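Local coordinates for protein Gp26 (Listeria phage P40, PDB 4JZ5) that probably hydrolyses the glycan strands of Listeria peptidoglycan, as the catalytic domain of a phage endolysin of glycosyl hydrolase family 25, at residues L168-G179 with S186-K197. Sequence-based numbering, arbitrary orientation.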
loop_
_atom_site.group_PDB
_atom_site.type_symbol
_atom_site.label_atom_id
_atom_site.label_comp_id
_atom_site.label_asym_id
_atom_site.label_seq_id
_atom_site.Cartn_x
_atom_site.Cartn_y
_atom_site.Cartn_z
ATOM N N LEU A 168 5.282 -8.537 -3.576
ATOM C CA LEU A 168 5.626 -8.158 -2.209
ATOM C C LEU A 168 4.495 -8.447 -1.226
ATOM O O LEU A 168 3.378 -7.983 -1.406
ATOM C CB LEU A 168 5.999 -6.677 -2.156
ATOM C CG LEU A 168 6.859 -6.270 -0.957
ATOM C CD1 LEU A 168 7.820 -5.140 -1.342
ATOM C CD2 LEU A 168 6.003 -5.842 0.221
ATOM N N ARG A 169 4.809 -9.227 -0.196
ATOM C CA ARG A 169 3.845 -9.565 0.850
ATOM C C ARG A 169 3.786 -8.487 1.927
ATOM O O ARG A 169 4.726 -8.333 2.711
ATOM C CB ARG A 169 4.231 -10.883 1.510
ATOM C CG ARG A 169 4.273 -12.087 0.582
ATOM C CD ARG A 169 4.984 -13.276 1.223
ATOM N NE ARG A 169 4.326 -13.782 2.429
ATOM C CZ ARG A 169 3.391 -14.726 2.451
ATOM N NH1 ARG A 169 2.975 -15.313 1.340
ATOM N NH2 ARG A 169 2.875 -15.091 3.617
ATOM N N TRP A 170 2.679 -7.756 1.949
ATOM C CA TRP A 170 2.462 -6.668 2.890
ATOM C C TRP A 170 1.369 -7.140 3.849
ATOM O O TRP A 170 0.198 -7.257 3.475
ATOM C CB TRP A 170 2.075 -5.416 2.110
ATOM C CG TRP A 170 1.931 -4.174 2.925
ATOM C CD1 TRP A 170 2.255 -3.989 4.240
ATOM C CD2 TRP A 170 1.413 -2.931 2.459
ATOM N NE1 TRP A 170 1.977 -2.705 4.608
ATOM C CE2 TRP A 170 1.452 -2.032 3.537
ATOM C CE3 TRP A 170 0.908 -2.490 1.231
ATOM C CZ2 TRP A 170 0.998 -0.727 3.427
ATOM C CZ3 TRP A 170 0.469 -1.192 1.122
ATOM C CH2 TRP A 170 0.502 -0.326 2.216
ATOM N N VAL A 171 1.770 -7.472 5.071
ATOM C CA VAL A 171 0.889 -8.145 6.017
ATOM C C VAL A 171 0.698 -7.302 7.269
ATOM O O VAL A 171 1.671 -6.826 7.858
ATOM C CB VAL A 171 1.445 -9.524 6.414
ATOM C CG1 VAL A 171 0.441 -10.274 7.275
ATOM C CG2 VAL A 171 1.795 -10.346 5.173
ATOM N N ALA A 172 -0.560 -7.123 7.666
ATOM C CA ALA A 172 -0.884 -6.364 8.866
ATOM C C ALA A 172 -1.106 -7.260 10.070
ATOM O O ALA A 172 -1.802 -8.277 9.992
ATOM C CB ALA A 172 -2.110 -5.511 8.630
ATOM N N ARG A 173 -0.530 -6.843 11.190
ATOM C CA ARG A 173 -0.810 -7.454 12.489
ATOM C C ARG A 173 -0.432 -6.440 13.545
ATOM O O ARG A 173 0.733 -6.050 13.623
ATOM C CB ARG A 173 -0.024 -8.744 12.693
ATOM C CG ARG A 173 -0.345 -9.461 14.014
ATOM C CD ARG A 173 -1.797 -9.920 14.066
ATOM N NE ARG A 173 -2.127 -10.570 15.333
ATOM C CZ ARG A 173 -1.897 -11.851 15.619
ATOM N NH1 ARG A 173 -1.331 -12.663 14.740
ATOM N NH2 ARG A 173 -2.233 -12.327 16.810
ATOM N N TYR A 174 -1.401 -5.999 14.340
ATOM C CA TYR A 174 -1.205 -4.836 15.205
ATOM C C TYR A 174 -0.971 -5.154 16.675
ATOM O O TYR A 174 -0.463 -4.296 17.396
ATOM C CB TYR A 174 -2.410 -3.905 15.140
ATOM C CG TYR A 174 -2.772 -3.367 13.780
ATOM C CD1 TYR A 174 -1.854 -3.321 12.735
ATOM C CD2 TYR A 174 -4.050 -2.887 13.539
ATOM C CE1 TYR A 174 -2.210 -2.811 11.504
ATOM C CE2 TYR A 174 -4.399 -2.372 12.317
ATOM C CZ TYR A 174 -3.485 -2.347 11.299
ATOM O OH TYR A 174 -3.890 -1.821 10.088
ATOM N N GLY A 175 -1.351 -6.335 17.145
ATOM C CA GLY A 175 -1.233 -6.607 18.566
ATOM C C GLY A 175 -2.013 -5.599 19.393
ATOM O O GLY A 175 -3.184 -5.350 19.118
ATOM N N VAL A 176 -1.363 -5.004 20.392
ATOM C CA VAL A 176 -2.014 -4.000 21.234
ATOM C C VAL A 176 -2.341 -2.713 20.483
ATOM O O VAL A 176 -3.108 -1.892 20.980
ATOM C CB VAL A 176 -1.176 -3.620 22.473
ATOM C CG1 VAL A 176 -1.093 -4.793 23.436
ATOM C CG2 VAL A 176 0.200 -3.114 22.088
ATOM N N ASP A 177 -1.754 -2.548 19.298
ATOM C CA ASP A 177 -1.999 -1.397 18.432
ATOM C C ASP A 177 -1.746 -0.091 19.175
ATOM O O ASP A 177 -2.637 0.756 19.299
ATOM C CB ASP A 177 -3.409 -1.424 17.843
ATOM C CG ASP A 177 -3.505 -0.651 16.529
ATOM O OD1 ASP A 177 -2.463 -0.207 16.008
ATOM O OD2 ASP A 177 -4.635 -0.489 16.026
ATOM N N ASN A 178 -0.516 0.073 19.644
ATOM C CA ASN A 178 -0.180 1.208 20.499
ATOM C C ASN A 178 0.878 2.107 19.897
ATOM O O ASN A 178 1.536 2.856 20.621
ATOM C CB ASN A 178 0.282 0.728 21.878
ATOM C CG ASN A 178 1.645 0.094 21.846
ATOM O OD1 ASN A 178 2.146 -0.266 20.787
ATOM N ND2 ASN A 178 2.250 -0.070 23.017
ATOM N N GLY A 179 1.045 2.048 18.581
ATOM C CA GLY A 179 1.965 2.939 17.907
ATOM C C GLY A 179 3.375 2.407 17.769
ATOM O O GLY A 179 4.209 3.038 17.114
ATOM N N SER A 186 1.531 -13.964 11.864
ATOM C CA SER A 186 1.689 -15.397 12.031
ATOM C C SER A 186 2.193 -16.076 10.762
ATOM O O SER A 186 2.403 -17.285 10.754
ATOM C CB SER A 186 0.358 -16.011 12.439
ATOM O OG SER A 186 -0.550 -16.008 11.353
ATOM N N ILE A 187 2.355 -15.295 9.696
ATOM C CA ILE A 187 2.830 -15.780 8.411
ATOM C C ILE A 187 4.028 -14.949 7.988
ATOM O O ILE A 187 4.228 -13.854 8.493
ATOM C CB ILE A 187 1.726 -15.697 7.319
ATOM C CG1 ILE A 187 1.264 -14.250 7.113
ATOM C CG2 ILE A 187 0.555 -16.599 7.680
ATOM C CD1 ILE A 187 0.189 -14.099 6.054
ATOM N N PRO A 188 4.833 -15.455 7.058
ATOM C CA PRO A 188 5.964 -14.649 6.591
ATOM C C PRO A 188 5.507 -13.360 5.933
ATOM O O PRO A 188 4.450 -13.311 5.286
ATOM C CB PRO A 188 6.635 -15.547 5.556
ATOM C CG PRO A 188 6.225 -16.926 5.938
ATOM C CD PRO A 188 4.853 -16.815 6.503
ATOM N N TYR A 189 6.304 -12.317 6.095
ATOM C CA TYR A 189 5.993 -11.032 5.493
ATOM C C TYR A 189 7.240 -10.424 4.883
ATOM O O TYR A 189 8.365 -10.741 5.273
ATOM C CB TYR A 189 5.423 -10.066 6.538
ATOM C CG TYR A 189 6.435 -9.631 7.591
ATOM C CD1 TYR A 189 7.311 -8.586 7.355
ATOM C CD2 TYR A 189 6.509 -10.274 8.818
ATOM C CE1 TYR A 189 8.239 -8.194 8.292
ATOM C CE2 TYR A 189 7.442 -9.890 9.768
ATOM C CZ TYR A 189 8.290 -8.842 9.505
ATOM O OH TYR A 189 9.221 -8.455 10.443
ATOM N N ASP A 190 7.028 -9.530 3.922
ATOM C CA ASP A 190 8.080 -8.652 3.428
ATOM C C ASP A 190 7.981 -7.271 4.097
ATOM O O ASP A 190 8.988 -6.727 4.569
ATOM C CB ASP A 190 7.998 -8.511 1.910
ATOM C CG ASP A 190 8.225 -9.818 1.182
ATOM O OD1 ASP A 190 9.097 -10.588 1.623
ATOM O OD2 ASP A 190 7.504 -10.069 0.196
ATOM N N LEU A 191 6.778 -6.719 4.117
ATOM C CA LEU A 191 6.499 -5.457 4.801
ATOM C C LEU A 191 5.425 -5.740 5.855
ATOM O O LEU A 191 4.412 -6.348 5.540
ATOM C CB LEU A 191 5.999 -4.437 3.784
ATOM C CG LEU A 191 5.742 -3.007 4.269
ATOM C CD1 LEU A 191 7.006 -2.339 4.788
ATOM C CD2 LEU A 191 5.132 -2.171 3.143
ATOM N N TRP A 192 5.664 -5.330 7.104
ATOM C CA TRP A 192 4.765 -5.597 8.230
ATOM C C TRP A 192 4.136 -4.291 8.680
ATOM O O TRP A 192 4.841 -3.376 9.102
ATOM C CB TRP A 192 5.566 -6.223 9.365
ATOM C CG TRP A 192 4.913 -6.326 10.718
ATOM C CD1 TRP A 192 3.591 -6.434 11.028
ATOM C CD2 TRP A 192 5.619 -6.352 11.948
ATOM N NE1 TRP A 192 3.434 -6.511 12.405
ATOM C CE2 TRP A 192 4.673 -6.468 12.987
ATOM C CE3 TRP A 192 6.970 -6.274 12.274
ATOM C CZ2 TRP A 192 5.043 -6.500 14.335
ATOM C CZ3 TRP A 192 7.335 -6.311 13.607
ATOM C CH2 TRP A 192 6.375 -6.428 14.618
ATOM N N GLN A 193 2.820 -4.206 8.548
ATOM C CA GLN A 193 2.065 -3.079 9.101
ATOM C C GLN A 193 1.751 -3.400 10.553
ATOM O O GLN A 193 0.928 -4.264 10.838
ATOM C CB GLN A 193 0.804 -2.830 8.307
ATOM C CG GLN A 193 0.175 -1.485 8.588
ATOM C CD GLN A 193 -1.131 -1.369 7.865
ATOM O OE1 GLN A 193 -2.084 -2.082 8.175
ATOM N NE2 GLN A 193 -1.178 -0.531 6.845
ATOM N N TYR A 194 2.462 -2.734 11.461
ATOM C CA TYR A 194 2.469 -3.148 12.855
ATOM C C TYR A 194 1.558 -2.335 13.768
ATOM O O TYR A 194 1.313 -2.724 14.908
ATOM C CB TYR A 194 3.893 -3.184 13.406
ATOM C CG TYR A 194 4.653 -1.876 13.405
ATOM C CD1 TYR A 194 4.444 -0.932 14.395
ATOM C CD2 TYR A 194 5.616 -1.609 12.438
ATOM C CE1 TYR A 194 5.149 0.237 14.411
ATOM C CE2 TYR A 194 6.336 -0.436 12.459
ATOM C CZ TYR A 194 6.110 0.480 13.452
ATOM O OH TYR A 194 6.847 1.643 13.457
ATOM N N THR A 195 1.044 -1.212 13.281
ATOM C CA THR A 195 0.090 -0.422 14.040
ATOM C C THR A 195 -0.704 0.470 13.104
ATOM O O THR A 195 -0.218 0.823 12.018
ATOM C CB THR A 195 0.807 0.449 15.116
ATOM O OG1 THR A 195 -0.147 1.068 15.981
ATOM C CG2 THR A 195 1.672 1.524 14.489
ATOM N N SER A 196 -1.910 0.824 13.539
ATOM C CA SER A 196 -2.720 1.841 12.884
ATOM C C SER A 196 -2.729 3.133 13.699
ATOM O O SER A 196 -3.404 4.096 13.317
ATOM C CB SER A 196 -4.154 1.350 12.698
ATOM O OG SER A 196 -4.855 1.248 13.936
ATOM N N LYS A 197 -1.976 3.167 14.798
ATOM C CA LYS A 197 -2.044 4.281 15.742
ATOM C C LYS A 197 -0.676 4.903 15.959
ATOM O O LYS A 197 -0.350 5.359 17.056
ATOM C CB LYS A 197 -2.628 3.812 17.079
ATOM C CG LYS A 197 -4.002 3.203 16.964
ATOM C CD LYS A 197 -5.027 4.145 16.385
ATOM C CE LYS A 197 -6.410 3.495 16.407
ATOM N NZ LYS A 197 -7.464 4.348 15.800
HETATM O O HOH W 1 2.410 -5.179 15.941
HETATM O O HOH W 2 6.870 2.794 15.968
#
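Leu168 lays CD2 on the CB atoms of Asp190 and Leu191, an apolar contact beside the paired parallel strands. At Arg169 the backbone N gives a nearly straight bond to Asp190 OD2, while its O takes the amides of both Asp190 and Leu191. Bent at chi3 (62°), the Arg169 side chain turns its guanidinium edge to Pro188 O, which NE and NH2 each reach at 2.9 Å; NH1 is left for a salt bridge with Asp162. Trp170 offers a broad flat surface: Leu191 CD2 sits 3.5 Å from the centroid of its five-membered ring, a CH-pi contact, and NE1 bonds to Asn210. On the other face of the sheet Val171, branched at CB, spreads CG1 to Ile187 CD1 and CG2 to Tyr189 CB, and its backbone is bonded to Leu191 O and Gln193 N. The small CB of Ala172 lies against Gln193 OE1. Arg173 O receives the Trp192 indole N-H on a lone pair, with NE1 3.0 Å away. Tyr174 OH is 2.6 Å from Gln193 OE1, the hydroxyl lying above the amide plane; Tyr150 also bonds OE1, and Asp27 holds NE2. Tyr174 also lays a ring face over the Thr195-Ser196 peptide. At the end of the type II' turn that begins at Tyr174, Asp177 OD1 accepts from Thr195 OG1 and Ser196 N, and OD2 from Ser196 OG at 2.7 Å. Thr195 OG1 in turn accepts from Lys197 N in an ST turn and from the N of Gly179, where a CB would be pressed against the preceding carbonyl O. Such neighbouring parallel strands, with their C-terminal loops tied together, belong to the modified beta/alpha barrel of family 25 hydrolases.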